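Local structure of cell division control protein Cdc48 (Mycobacterium smegmatis, 5E7P) at residues A128-A133 with V145-R150; R568-R573 with S580-D585; T612-I617 with V623-A628. The protein probably hydrolyses ATP as a Cdc48-type AAA ATPase and binds ADP in each of its two ATPase modules. All coordinates share one frame; numbering follows the deposited sequence.

Contact 1 (A128-A133 with V145-R150)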
ATOM      1  N   ALA A 128     -18.265   9.941   1.329  1.00 48.08           N
ATOM      2  CA  ALA A 128     -17.436   9.374   0.271  1.00 46.89           C
ATOM      3  C   ALA A 128     -16.557  10.449  -0.365  1.00 47.69           C
ATOM      4  O   ALA A 128     -15.402  10.201  -0.714  1.00 46.59           O
ATOM      5  CB  ALA A 128     -18.304   8.700  -0.783  1.00 46.08           C
ATOM      6  N   THR A 129     -17.116  11.645  -0.514  1.00 48.42           N
ATOM      7  CA  THR A 129     -16.378  12.780  -1.053  1.00 46.02           C
ATOM      8  C   THR A 129     -15.279  13.205  -0.085  1.00 43.31           C
ATOM      9  O   THR A 129     -14.161  13.513  -0.502  1.00 42.60           O
ATOM     10  CB  THR A 129     -17.315  13.971  -1.330  1.00 48.31           C
ATOM     11  OG1 THR A 129     -18.288  13.592  -2.311  1.00 50.23           O
ATOM     12  CG2 THR A 129     -16.530  15.168  -1.838  1.00 47.34           C
ATOM     13  N   LEU A 130     -15.606  13.218   1.207  1.00 40.84           N
ATOM     14  CA  LEU A 130     -14.638  13.539   2.252  1.00 40.89           C
ATOM     15  C   LEU A 130     -13.436  12.604   2.204  1.00 41.51           C
ATOM     16  O   LEU A 130     -12.289  13.047   2.277  1.00 43.21           O
ATOM     17  CB  LEU A 130     -15.284  13.458   3.638  1.00 40.80           C
ATOM     18  CG  LEU A 130     -16.207  14.594   4.083  1.00 41.82           C
ATOM     19  CD1 LEU A 130     -16.797  14.297   5.453  1.00 41.47           C
ATOM     20  CD2 LEU A 130     -15.465  15.922   4.091  1.00 40.89           C
ATOM     21  N   ARG A 131     -13.707  11.309   2.083  1.00 40.00           N
ATOM     22  CA  ARG A 131     -12.654  10.303   2.056  1.00 38.43           C
ATOM     23  C   ARG A 131     -11.789  10.448   0.809  1.00 37.70           C
ATOM     24  O   ARG A 131     -10.567  10.312   0.869  1.00 36.46           O
ATOM     25  CB  ARG A 131     -13.260   8.903   2.126  1.00 36.94           C
ATOM     26  CG  ARG A 131     -12.248   7.780   2.073  1.00 36.07           C
ATOM     27  CD  ARG A 131     -12.939   6.442   2.258  1.00 37.79           C
ATOM     28  NE  ARG A 131     -14.054   6.267   1.330  1.00 37.98           N
ATOM     29  CZ  ARG A 131     -15.070   5.434   1.533  1.00 39.96           C
ATOM     30  NH1 ARG A 131     -15.119   4.702   2.640  1.00 41.38           N
ATOM     31  NH2 ARG A 131     -16.043   5.338   0.638  1.00 40.08           N
ATOM     32  N   MET A 132     -12.429  10.732  -0.318  1.00 38.22           N
ATOM     33  CA  MET A 132     -11.716  10.952  -1.570  1.00 39.27           C
ATOM     34  C   MET A 132     -10.781  12.158  -1.479  1.00 40.77           C
ATOM     35  O   MET A 132      -9.636  12.109  -1.932  1.00 40.01           O
ATOM     36  CB  MET A 132     -12.710  11.157  -2.713  1.00 40.16           C
ATOM     37  CG  MET A 132     -12.062  11.411  -4.065  1.00 40.71           C
ATOM     38  SD  MET A 132     -13.271  11.844  -5.330  1.00 65.23           S
ATOM     39  CE  MET A 132     -14.368  10.431  -5.244  1.00 67.86           C
ATOM     40  N   ALA A 133     -11.278  13.238  -0.887  1.00 42.97           N
ATOM     41  CA  ALA A 133     -10.527  14.485  -0.803  1.00 44.97           C
ATOM     42  C   ALA A 133      -9.371  14.409   0.192  1.00 46.07           C
ATOM     43  O   ALA A 133      -8.376  15.120   0.051  1.00 46.70           O
ATOM     44  CB  ALA A 133     -11.462  15.637  -0.447  1.00 45.57           C
ATOM     45  N   VAL A 145      -7.778  20.660   9.146  1.00 57.20           N
ATOM     46  CA  VAL A 145      -7.447  20.182   7.808  1.00 58.04           C
ATOM     47  C   VAL A 145      -8.199  20.955   6.735  1.00 60.03           C
ATOM     48  O   VAL A 145      -9.306  21.446   6.964  1.00 60.94           O
ATOM     49  CB  VAL A 145      -7.743  18.678   7.644  1.00 57.21           C
ATOM     50  CG1 VAL A 145      -6.739  17.852   8.425  1.00 56.70           C
ATOM     51  CG2 VAL A 145      -9.165  18.362   8.081  1.00 58.21           C
ATOM     52  N   SER A 146      -7.586  21.061   5.563  1.00 61.34           N
ATOM     53  CA  SER A 146      -8.209  21.728   4.431  1.00 64.58           C
ATOM     54  C   SER A 146      -8.457  20.730   3.309  1.00 63.67           C
ATOM     55  O   SER A 146      -7.564  19.971   2.935  1.00 62.70           O
ATOM     56  CB  SER A 146      -7.315  22.862   3.934  1.00 66.77           C
ATOM     57  OG  SER A 146      -6.003  22.389   3.687  1.00 65.94           O
ATOM     58  N   LEU A 147      -9.676  20.727   2.777  1.00 64.50           N
ATOM     59  CA  LEU A 147     -10.021  19.837   1.676  1.00 64.18           C
ATOM     60  C   LEU A 147      -9.376  20.310   0.380  1.00 62.93           C
ATOM     61  O   LEU A 147      -9.030  19.505  -0.482  1.00 62.37           O
ATOM     62  CB  LEU A 147     -11.538  19.760   1.495  1.00 67.23           C
ATOM     63  CG  LEU A 147     -12.365  19.234   2.669  1.00 68.59           C
ATOM     64  CD1 LEU A 147     -13.820  19.053   2.253  1.00 69.56           C
ATOM     65  CD2 LEU A 147     -11.786  17.935   3.197  1.00 66.96           C
ATOM     66  N   LEU A 148      -9.220  21.623   0.252  1.00 63.60           N
ATOM     67  CA  LEU A 148      -8.664  22.219  -0.955  1.00 63.22           C
ATOM     68  C   LEU A 148      -7.805  23.424  -0.585  1.00 68.07           C
ATOM     69  O   LEU A 148      -8.253  24.306   0.144  1.00 71.26           O
ATOM     70  CB  LEU A 148      -9.792  22.643  -1.894  1.00 61.22           C
ATOM     71  CG  LEU A 148      -9.489  22.612  -3.392  1.00 58.09           C
ATOM     72  CD1 LEU A 148      -9.179  21.193  -3.838  1.00 53.96           C
ATOM     73  CD2 LEU A 148     -10.652  23.188  -4.183  1.00 59.84           C
ATOM     74  N   PRO A 149      -6.560  23.457  -1.080  1.00 70.10           N
ATOM     75  CA  PRO A 149      -5.619  24.541  -0.771  1.00 73.98           C
ATOM     76  C   PRO A 149      -6.056  25.885  -1.346  1.00 80.73           C
ATOM     77  O   PRO A 149      -5.841  26.919  -0.713  1.00 82.42           O
ATOM     78  CB  PRO A 149      -4.322  24.083  -1.447  1.00 72.12           C
ATOM     79  CG  PRO A 149      -4.475  22.607  -1.624  1.00 69.96           C
ATOM     80  CD  PRO A 149      -5.932  22.395  -1.883  1.00 69.46           C
ATOM     81  N   ARG A 150      -6.659  25.868  -2.530  1.00 85.41           N
ATOM     82  CA  ARG A 150      -7.071  27.101  -3.194  1.00 91.77           C
ATOM     83  C   ARG A 150      -8.537  27.058  -3.616  1.00 96.70           C
ATOM     84  O   ARG A 150      -9.327  26.291  -3.067  1.00 96.17           O
ATOM     85  CB  ARG A 150      -6.183  27.373  -4.411  1.00 92.38           C
TER

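Contact 2 (R568-R573 with S580-D585)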
ATOM      1  N   ARG A 568      -3.952 -23.146   0.279  1.00 37.25           N
ATOM      2  CA  ARG A 568      -4.680 -23.401  -0.958  1.00 38.37           C
ATOM      3  C   ARG A 568      -5.337 -22.128  -1.478  1.00 37.55           C
ATOM      4  O   ARG A 568      -5.388 -21.898  -2.684  1.00 39.07           O
ATOM      5  CB  ARG A 568      -5.727 -24.502  -0.756  1.00 43.50           C
ATOM      6  CG  ARG A 568      -5.132 -25.876  -0.476  1.00 47.84           C
ATOM      7  CD  ARG A 568      -6.178 -26.982  -0.550  1.00 51.90           C
ATOM      8  NE  ARG A 568      -7.170 -26.886   0.517  1.00 57.17           N
ATOM      9  CZ  ARG A 568      -8.455 -26.600   0.325  1.00 60.79           C
ATOM     10  NH1 ARG A 568      -8.913 -26.383  -0.900  1.00 62.34           N
ATOM     11  NH2 ARG A 568      -9.283 -26.536   1.361  1.00 61.08           N
ATOM     12  N   GLU A 569      -5.824 -21.300  -0.561  1.00 37.02           N
ATOM     13  CA  GLU A 569      -6.418 -20.017  -0.916  1.00 36.49           C
ATOM     14  C   GLU A 569      -5.400 -19.117  -1.609  1.00 36.21           C
ATOM     15  O   GLU A 569      -5.659 -18.581  -2.687  1.00 36.72           O
ATOM     16  CB  GLU A 569      -6.950 -19.323   0.334  1.00 35.86           C
ATOM     17  CG  GLU A 569      -7.411 -17.900   0.105  1.00 38.92           C
ATOM     18  CD  GLU A 569      -7.795 -17.203   1.398  1.00 43.87           C
ATOM     19  OE1 GLU A 569      -8.274 -17.887   2.326  1.00 49.22           O
ATOM     20  OE2 GLU A 569      -7.607 -15.974   1.492  1.00 43.55           O
ATOM     21  N   LEU A 570      -4.241 -18.968  -0.975  1.00 33.77           N
ATOM     22  CA  LEU A 570      -3.158 -18.131  -1.478  1.00 31.80           C
ATOM     23  C   LEU A 570      -2.765 -18.493  -2.910  1.00 31.17           C
ATOM     24  O   LEU A 570      -2.690 -17.628  -3.782  1.00 30.33           O
ATOM     25  CB  LEU A 570      -1.946 -18.252  -0.551  1.00 31.89           C
ATOM     26  CG  LEU A 570      -0.603 -17.695  -1.026  1.00 30.09           C
ATOM     27  CD1 LEU A 570      -0.674 -16.190  -1.206  1.00 29.73           C
ATOM     28  CD2 LEU A 570       0.488 -18.065  -0.036  1.00 29.79           C
ATOM     29  N   PHE A 571      -2.528 -19.778  -3.148  1.00 30.42           N
ATOM     30  CA  PHE A 571      -2.112 -20.240  -4.464  1.00 30.05           C
ATOM     31  C   PHE A 571      -3.230 -20.140  -5.491  1.00 30.71           C
ATOM     32  O   PHE A 571      -2.983 -19.785  -6.643  1.00 31.75           O
ATOM     33  CB  PHE A 571      -1.552 -21.662  -4.391  1.00 31.56           C
ATOM     34  CG  PHE A 571      -0.153 -21.725  -3.846  1.00 31.41           C
ATOM     35  CD1 PHE A 571       0.069 -21.798  -2.480  1.00 31.10           C
ATOM     36  CD2 PHE A 571       0.940 -21.688  -4.700  1.00 29.16           C
ATOM     37  CE1 PHE A 571       1.360 -21.844  -1.975  1.00 30.67           C
ATOM     38  CE2 PHE A 571       2.231 -21.735  -4.203  1.00 28.32           C
ATOM     39  CZ  PHE A 571       2.441 -21.814  -2.838  1.00 29.82           C
ATOM     40  N   ALA A 572      -4.458 -20.439  -5.069  1.00 30.39           N
ATOM     41  CA  ALA A 572      -5.614 -20.324  -5.955  1.00 28.98           C
ATOM     42  C   ALA A 572      -5.822 -18.880  -6.398  1.00 26.64           C
ATOM     43  O   ALA A 572      -6.222 -18.630  -7.534  1.00 26.39           O
ATOM     44  CB  ALA A 572      -6.876 -20.863  -5.285  1.00 28.37           C
ATOM     45  N   ARG A 573      -5.553 -17.936  -5.501  1.00 25.58           N
ATOM     46  CA  ARG A 573      -5.648 -16.523  -5.853  1.00 28.98           C
ATOM     47  C   ARG A 573      -4.536 -16.144  -6.827  1.00 28.33           C
ATOM     48  O   ARG A 573      -4.731 -15.318  -7.716  1.00 27.08           O
ATOM     49  CB  ARG A 573      -5.573 -15.627  -4.614  1.00 28.86           C
ATOM     50  CG  ARG A 573      -5.969 -14.180  -4.898  1.00 30.29           C
ATOM     51  CD  ARG A 573      -5.400 -13.206  -3.875  1.00 35.25           C
ATOM     52  NE  ARG A 573      -5.678 -13.620  -2.504  1.00 41.64           N
ATOM     53  CZ  ARG A 573      -4.751 -14.039  -1.648  1.00 42.92           C
ATOM     54  NH1 ARG A 573      -3.480 -14.089  -2.016  1.00 39.17           N
ATOM     55  NH2 ARG A 573      -5.099 -14.400  -0.419  1.00 46.37           N
ATOM     56  N   SER A 580       1.609 -13.776 -11.742  1.00 28.69           N
ATOM     57  CA  SER A 580       1.647 -13.657 -10.288  1.00 26.90           C
ATOM     58  C   SER A 580       2.983 -14.063  -9.683  1.00 23.86           C
ATOM     59  O   SER A 580       3.631 -15.003 -10.143  1.00 22.93           O
ATOM     60  CB  SER A 580       0.537 -14.505  -9.652  1.00 27.29           C
ATOM     61  OG  SER A 580      -0.749 -14.105 -10.097  1.00 28.65           O
ATOM     62  N   LEU A 581       3.374 -13.347  -8.636  1.00 24.18           N
ATOM     63  CA  LEU A 581       4.495 -13.743  -7.796  1.00 24.60           C
ATOM     64  C   LEU A 581       3.957 -14.203  -6.449  1.00 26.16           C
ATOM     65  O   LEU A 581       3.161 -13.506  -5.815  1.00 22.34           O
ATOM     66  CB  LEU A 581       5.462 -12.577  -7.592  1.00 25.87           C
ATOM     67  CG  LEU A 581       6.570 -12.790  -6.556  1.00 28.57           C
ATOM     68  CD1 LEU A 581       7.458 -13.958  -6.947  1.00 30.05           C
ATOM     69  CD2 LEU A 581       7.399 -11.525  -6.380  1.00 29.83           C
ATOM     70  N   VAL A 582       4.385 -15.386  -6.025  1.00 28.87           N
ATOM     71  CA  VAL A 582       4.008 -15.916  -4.725  1.00 29.92           C
ATOM     72  C   VAL A 582       5.198 -15.830  -3.781  1.00 30.62           C
ATOM     73  O   VAL A 582       6.161 -16.585  -3.910  1.00 31.80           O
ATOM     74  CB  VAL A 582       3.536 -17.376  -4.822  1.00 30.19           C
ATOM     75  CG1 VAL A 582       3.142 -17.898  -3.447  1.00 30.48           C
ATOM     76  CG2 VAL A 582       2.376 -17.482  -5.779  1.00 29.44           C
ATOM     77  N   PHE A 583       5.129 -14.898  -2.838  1.00 29.53           N
ATOM     78  CA  PHE A 583       6.223 -14.677  -1.901  1.00 30.09           C
ATOM     79  C   PHE A 583       5.939 -15.345  -0.555  1.00 28.74           C
ATOM     80  O   PHE A 583       5.077 -14.902   0.202  1.00 25.32           O
ATOM     81  CB  PHE A 583       6.471 -13.177  -1.715  1.00 31.58           C
ATOM     82  CG  PHE A 583       7.665 -12.856  -0.858  1.00 33.99           C
ATOM     83  CD1 PHE A 583       8.692 -13.775  -0.693  1.00 33.87           C
ATOM     84  CD2 PHE A 583       7.755 -11.637  -0.206  1.00 33.64           C
ATOM     85  CE1 PHE A 583       9.788 -13.481   0.103  1.00 33.84           C
ATOM     86  CE2 PHE A 583       8.850 -11.336   0.586  1.00 33.26           C
ATOM     87  CZ  PHE A 583       9.868 -12.260   0.742  1.00 32.55           C
ATOM     88  N   LEU A 584       6.676 -16.415  -0.272  1.00 29.26           N
ATOM     89  CA  LEU A 584       6.592 -17.105   1.008  1.00 28.66           C
ATOM     90  C   LEU A 584       7.777 -16.717   1.888  1.00 29.81           C
ATOM     91  O   LEU A 584       8.780 -17.431   1.951  1.00 29.55           O
ATOM     92  CB  LEU A 584       6.569 -18.620   0.796  1.00 28.39           C
ATOM     93  CG  LEU A 584       5.479 -19.167  -0.131  1.00 28.90           C
ATOM     94  CD1 LEU A 584       5.656 -20.666  -0.348  1.00 29.58           C
ATOM     95  CD2 LEU A 584       4.095 -18.872   0.424  1.00 27.68           C
ATOM     96  N   ASP A 585       7.667 -15.573   2.555  1.00 31.32           N
ATOM     97  CA  ASP A 585       8.724 -15.123   3.448  1.00 32.60           C
ATOM     98  C   ASP A 585       8.712 -15.956   4.721  1.00 36.27           C
ATOM     99  O   ASP A 585       7.663 -16.453   5.129  1.00 35.90           O
ATOM    100  CB  ASP A 585       8.568 -13.641   3.781  1.00 32.48           C
ATOM    101  CG  ASP A 585       9.821 -13.052   4.402  1.00 35.70           C
ATOM    102  OD1 ASP A 585      10.894 -13.681   4.278  1.00 34.27           O
ATOM    103  OD2 ASP A 585       9.736 -11.964   5.008  1.00 39.81           O
TER

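Contact 3 (T612-I617 with V623-A628)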
ATOM      1  N   THR A 612       1.800 -29.943  -2.535  1.00 40.56           N
ATOM      2  CA  THR A 612       0.779 -30.134  -3.556  1.00 41.88           C
ATOM      3  C   THR A 612       0.610 -28.878  -4.402  1.00 41.20           C
ATOM      4  O   THR A 612       0.545 -28.953  -5.629  1.00 40.91           O
ATOM      5  CB  THR A 612      -0.586 -30.507  -2.930  1.00 43.56           C
ATOM      6  OG1 THR A 612      -0.446 -31.699  -2.146  1.00 45.09           O
ATOM      7  CG2 THR A 612      -1.634 -30.732  -4.014  1.00 41.21           C
ATOM      8  N   GLU A 613       0.543 -27.727  -3.741  1.00 40.98           N
ATOM      9  CA  GLU A 613       0.382 -26.456  -4.439  1.00 41.44           C
ATOM     10  C   GLU A 613       1.620 -26.105  -5.264  1.00 38.74           C
ATOM     11  O   GLU A 613       1.506 -25.597  -6.381  1.00 36.94           O
ATOM     12  CB  GLU A 613       0.060 -25.332  -3.453  1.00 44.71           C
ATOM     13  CG  GLU A 613      -1.267 -25.506  -2.733  1.00 49.55           C
ATOM     14  CD  GLU A 613      -2.435 -25.644  -3.691  1.00 53.82           C
ATOM     15  OE1 GLU A 613      -3.019 -26.746  -3.767  1.00 56.50           O
ATOM     16  OE2 GLU A 613      -2.773 -24.648  -4.366  1.00 54.01           O
ATOM     17  N   LEU A 614       2.799 -26.377  -4.713  1.00 36.85           N
ATOM     18  CA  LEU A 614       4.046 -26.111  -5.424  1.00 36.34           C
ATOM     19  C   LEU A 614       4.135 -26.937  -6.702  1.00 39.82           C
ATOM     20  O   LEU A 614       4.678 -26.482  -7.710  1.00 40.76           O
ATOM     21  CB  LEU A 614       5.256 -26.398  -4.532  1.00 33.87           C
ATOM     22  CG  LEU A 614       5.502 -25.418  -3.383  1.00 33.02           C
ATOM     23  CD1 LEU A 614       6.675 -25.875  -2.550  1.00 33.12           C
ATOM     24  CD2 LEU A 614       5.741 -24.012  -3.908  1.00 31.98           C
ATOM     25  N   ASP A 615       3.591 -28.150  -6.656  1.00 38.95           N
ATOM     26  CA  ASP A 615       3.626 -29.040  -7.809  1.00 38.83           C
ATOM     27  C   ASP A 615       2.627 -28.623  -8.880  1.00 38.87           C
ATOM     28  O   ASP A 615       2.797 -28.945 -10.054  1.00 42.13           O
ATOM     29  CB  ASP A 615       3.398 -30.494  -7.386  1.00 41.69           C
ATOM     30  CG  ASP A 615       4.552 -31.054  -6.565  1.00 45.35           C
ATOM     31  OD1 ASP A 615       5.617 -30.401  -6.507  1.00 45.97           O
ATOM     32  OD2 ASP A 615       4.398 -32.150  -5.984  1.00 46.17           O
ATOM     33  N   GLY A 616       1.585 -27.905  -8.474  1.00 36.42           N
ATOM     34  CA  GLY A 616       0.611 -27.391  -9.419  1.00 35.67           C
ATOM     35  C   GLY A 616       1.097 -26.124 -10.098  1.00 38.15           C
ATOM     36  O   GLY A 616       0.609 -25.750 -11.165  1.00 38.89           O
ATOM     37  N   ILE A 617       2.066 -25.462  -9.473  1.00 38.93           N
ATOM     38  CA  ILE A 617       2.621 -24.215  -9.991  1.00 38.80           C
ATOM     39  C   ILE A 617       3.766 -24.485 -10.972  1.00 39.09           C
ATOM     40  O   ILE A 617       3.992 -23.714 -11.909  1.00 37.27           O
ATOM     41  CB  ILE A 617       3.099 -23.301  -8.832  1.00 53.79           C
ATOM     42  CG1 ILE A 617       1.901 -22.847  -7.995  1.00 54.10           C
ATOM     43  CG2 ILE A 617       3.852 -22.081  -9.350  1.00 53.71           C
ATOM     44  CD1 ILE A 617       0.842 -22.122  -8.797  1.00 53.56           C
ATOM     45  N   VAL A 623       3.167 -17.869 -13.318  1.00 26.05           N
ATOM     46  CA  VAL A 623       3.221 -17.864 -11.859  1.00 24.89           C
ATOM     47  C   VAL A 623       4.597 -18.285 -11.359  1.00 23.74           C
ATOM     48  O   VAL A 623       5.088 -19.360 -11.701  1.00 24.08           O
ATOM     49  CB  VAL A 623       2.151 -18.792 -11.233  1.00 24.69           C
ATOM     50  CG1 VAL A 623       2.267 -18.784  -9.719  1.00 24.25           C
ATOM     51  CG2 VAL A 623       0.751 -18.377 -11.663  1.00 24.65           C
ATOM     52  N   VAL A 624       5.219 -17.431 -10.552  1.00 23.56           N
ATOM     53  CA  VAL A 624       6.497 -17.758  -9.929  1.00 23.75           C
ATOM     54  C   VAL A 624       6.335 -17.813  -8.415  1.00 25.95           C
ATOM     55  O   VAL A 624       5.657 -16.971  -7.825  1.00 26.87           O
ATOM     56  CB  VAL A 624       7.586 -16.726 -10.275  1.00 23.13           C
ATOM     57  CG1 VAL A 624       8.925 -17.152  -9.699  1.00 24.34           C
ATOM     58  CG2 VAL A 624       7.695 -16.556 -11.770  1.00 24.73           C
ATOM     59  N   VAL A 625       6.949 -18.813  -7.791  1.00 24.75           N
ATOM     60  CA  VAL A 625       6.930 -18.925  -6.340  1.00 27.55           C
ATOM     61  C   VAL A 625       8.332 -18.727  -5.770  1.00 28.38           C
ATOM     62  O   VAL A 625       9.297 -19.330  -6.235  1.00 27.38           O
ATOM     63  CB  VAL A 625       6.343 -20.280  -5.877  1.00 29.49           C
ATOM     64  CG1 VAL A 625       7.018 -21.443  -6.606  1.00 30.48           C
ATOM     65  CG2 VAL A 625       6.457 -20.428  -4.363  1.00 27.20           C
ATOM     66  N   LEU A 626       8.440 -17.863  -4.767  1.00 31.45           N
ATOM     67  CA  LEU A 626       9.722 -17.581  -4.138  1.00 32.13           C
ATOM     68  C   LEU A 626       9.618 -17.680  -2.621  1.00 32.42           C
ATOM     69  O   LEU A 626       8.770 -17.036  -2.004  1.00 33.05           O
ATOM     70  CB  LEU A 626      10.217 -16.191  -4.546  1.00 32.82           C
ATOM     71  CG  LEU A 626      11.592 -15.730  -4.058  1.00 36.08           C
ATOM     72  CD1 LEU A 626      12.257 -14.858  -5.119  1.00 35.42           C
ATOM     73  CD2 LEU A 626      11.494 -14.976  -2.731  1.00 36.34           C
ATOM     74  N   GLY A 627      10.491 -18.486  -2.026  1.00 31.87           N
ATOM     75  CA  GLY A 627      10.588 -18.573  -0.582  1.00 32.12           C
ATOM     76  C   GLY A 627      11.843 -17.890  -0.066  1.00 32.99           C
ATOM     77  O   GLY A 627      12.897 -17.942  -0.707  1.00 30.14           O
ATOM     78  N   ALA A 628      11.728 -17.249   1.094  1.00 34.59           N
ATOM     79  CA  ALA A 628      12.865 -16.581   1.723  1.00 34.54           C
ATOM     80  C   ALA A 628      13.055 -17.051   3.158  1.00 37.09           C
ATOM     81  O   ALA A 628      12.083 -17.311   3.868  1.00 39.05           O
ATOM     82  CB  ALA A 628      12.698 -15.066   1.674  1.00 33.21           C
TER

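Contact 1 (A128-A133 with V145-R150)
Leu147 meets helix 127-133 with the two methyls at the end of its side chain, and each finds a different partner one helical turn apart. Leu147 CD1 packs against Leu130 CD2 at 4.0 Å, while Leu147 CD2 lies 4.3 Å from Ala133 CB. Leu130 and Leu147 approach each other at a slant, methyl to methyl, whereas Ala133 offers a CB directed toward the opposing segment. In keeping with so small a side chain, Ala133 CA and Leu147 CA are 5.9 Å apart, the nearest such pair between 128-133 and 145-150. All three residues are buried and the interaction is wholly apolar, with 144 Å² of surface removed.

The torsions account for the reach of the leucines. In Leu147, CG sits opposite the carbonyl carbon (chi1 -61°), which swings the branch back toward the helix although its CB sets off at an angle to it. Leu130 uses the same kind of turn (chi1 -76°) to bring CD2 forward.

Further out, Leu130 also packs on Val197 and Trp199 of strand 196-199, and Leu147 touches Leu178 of strand 177-184. Trp173 flanks the contact, touching Ala133 and giving its NE1 in a weak hydrogen bond to Leu147 O. Regular helical bonds, Met132 N to Ala128 O at 3.0 Å and Ala133 N to Thr129 O at 2.9 Å, fix the spacing of the helix side.

Helix 127-133 thus lies against side chains from both ends of the four-stranded mixed sheet, from outer strand 196-199 directly and, through Leu147, from just after outer strand 144-146. The arrangement is consistent with the small beta subdomain that follows the double-psi barrel in Cdc48-type N-terminal domains.

Contact 2 (R568-R573 with S580-D585)
Leu570 and Phe571 send their side chains to the strand by different rotations. In Leu570, CG stands opposite the backbone N (chi1 168°), extending a side chain whose CB already points toward 580-585. Phe571 starts at an angle to the strand, but with CG opposite the carbonyl carbon (chi1 -77°) its ring swings round to reach Val582 and Leu584.

The ring is approached from two directions. Val582 CG1 lies over one face, 4.0 Å from Phe571 CE2 and equally close to CZ, and the two side chains run at roughly a right angle. Leu584 CD1 instead comes to the ring's edge, near its plane, at 4.2 Å from Phe571 CZ. The other methyl of Leu584, CD2, meets Leu570 CD2 at 3.7 Å, so Leu584 spreads its fork between the leucine and the phenylalanine. Leu570 CD2 also comes within 4.3 Å of Val582 CG1, making a closed circuit of four buried side chains.

The axes of the two segments are 9.5 Å apart and run nearly antiparallel, at 156°. Within the helix, Arg573 NH2 and Glu569 OE2 form a salt bridge of 3.5 Å; Arg573 also pairs with Glu386, and Glu569 with Arg378, linking this side of the helix to the first AAA module.

Strand 580-585 ends in Asp585 of the Walker B sequence, whose OD1 makes a weak hydrogen bond with OG1 of the ADP-binding Thr533. Helix 563-576 covers one side of that strand, with helix 602-617 against Phe571 and strands 546-551 and 623-629 flanking 580-585 in the parallel sheet.

Contact 3 (T612-I617 with V623-A628)
Ile617 and Leu614 form the apolar face of the helix that closes on Val623 and Val625. Ile617 does so at the C-terminal end of helix 602-617: Val623 CG1 lies 3.7 Å from Ile617 CG2 and at the same distance from Ile617 CD1, so one valine methyl fits against two branches of the isoleucine. The side chains cross at about a right angle. Ile617 has CG2 opposite its backbone N and CG1 opposite the carbonyl carbon (chi1 -66°), and chi2 of -57° turns CD1 to Val623 CG1. Ile617 CG2 is also 4.2 Å from Val625 CG1, bridging the two valines.

One turn back, Leu614 CD2 reaches Val625 CG2 at 3.7 Å and Val625 CG1 at 3.9 Å, touching the whole fork of the valine, again nearly perpendicularly. Val623 and Val625, two residues apart, both face the helix, as expected of an extended strand. Val624 between them is directed away from it; its side chain touches Val501 and Leu505 of helix 491-506.

Polar interactions lie outside the apolar patch. Within the helix, Ile617 N has weak bonds to Glu613 O and Leu614 O. Asp615 makes a salt bridge to Arg644.

The segment axes approach to 9.5 Å and their directions differ by 139°, a reversal made through a short connection of five residues. This is the returning half of a beta-alpha-beta crossover: helix 602-617 packs on strand 623-629, which follows it and runs parallel to its sheet neighbour 580-585. Strand 623-629 leads directly to the ADP-binding Asn630, at the sensor 1 position of the AAA fold.

Contacts 2 and 3 are adjoining parts of the second AAA module, with centres 8 Å apart, whereas contact 1 stands in the N-terminal part, 37 Å and 43 Å away between centres and across the chain's centre. The three follow one another along the chain without overlap. Strands 580-585 and 623-629 are neighbours in the five-stranded parallel sheet, paired through probable hydrogen bonds of 2.7 Å, Val582 N to Val624 O and Leu626 N to Val582 O. Their helices also touch, Phe571 against Glu613. Two neighbouring helices pack on neighbouring strands of one sheet, forming part of the hydrophobic core within that module, while contact 1 belongs to a separate mixed sheet.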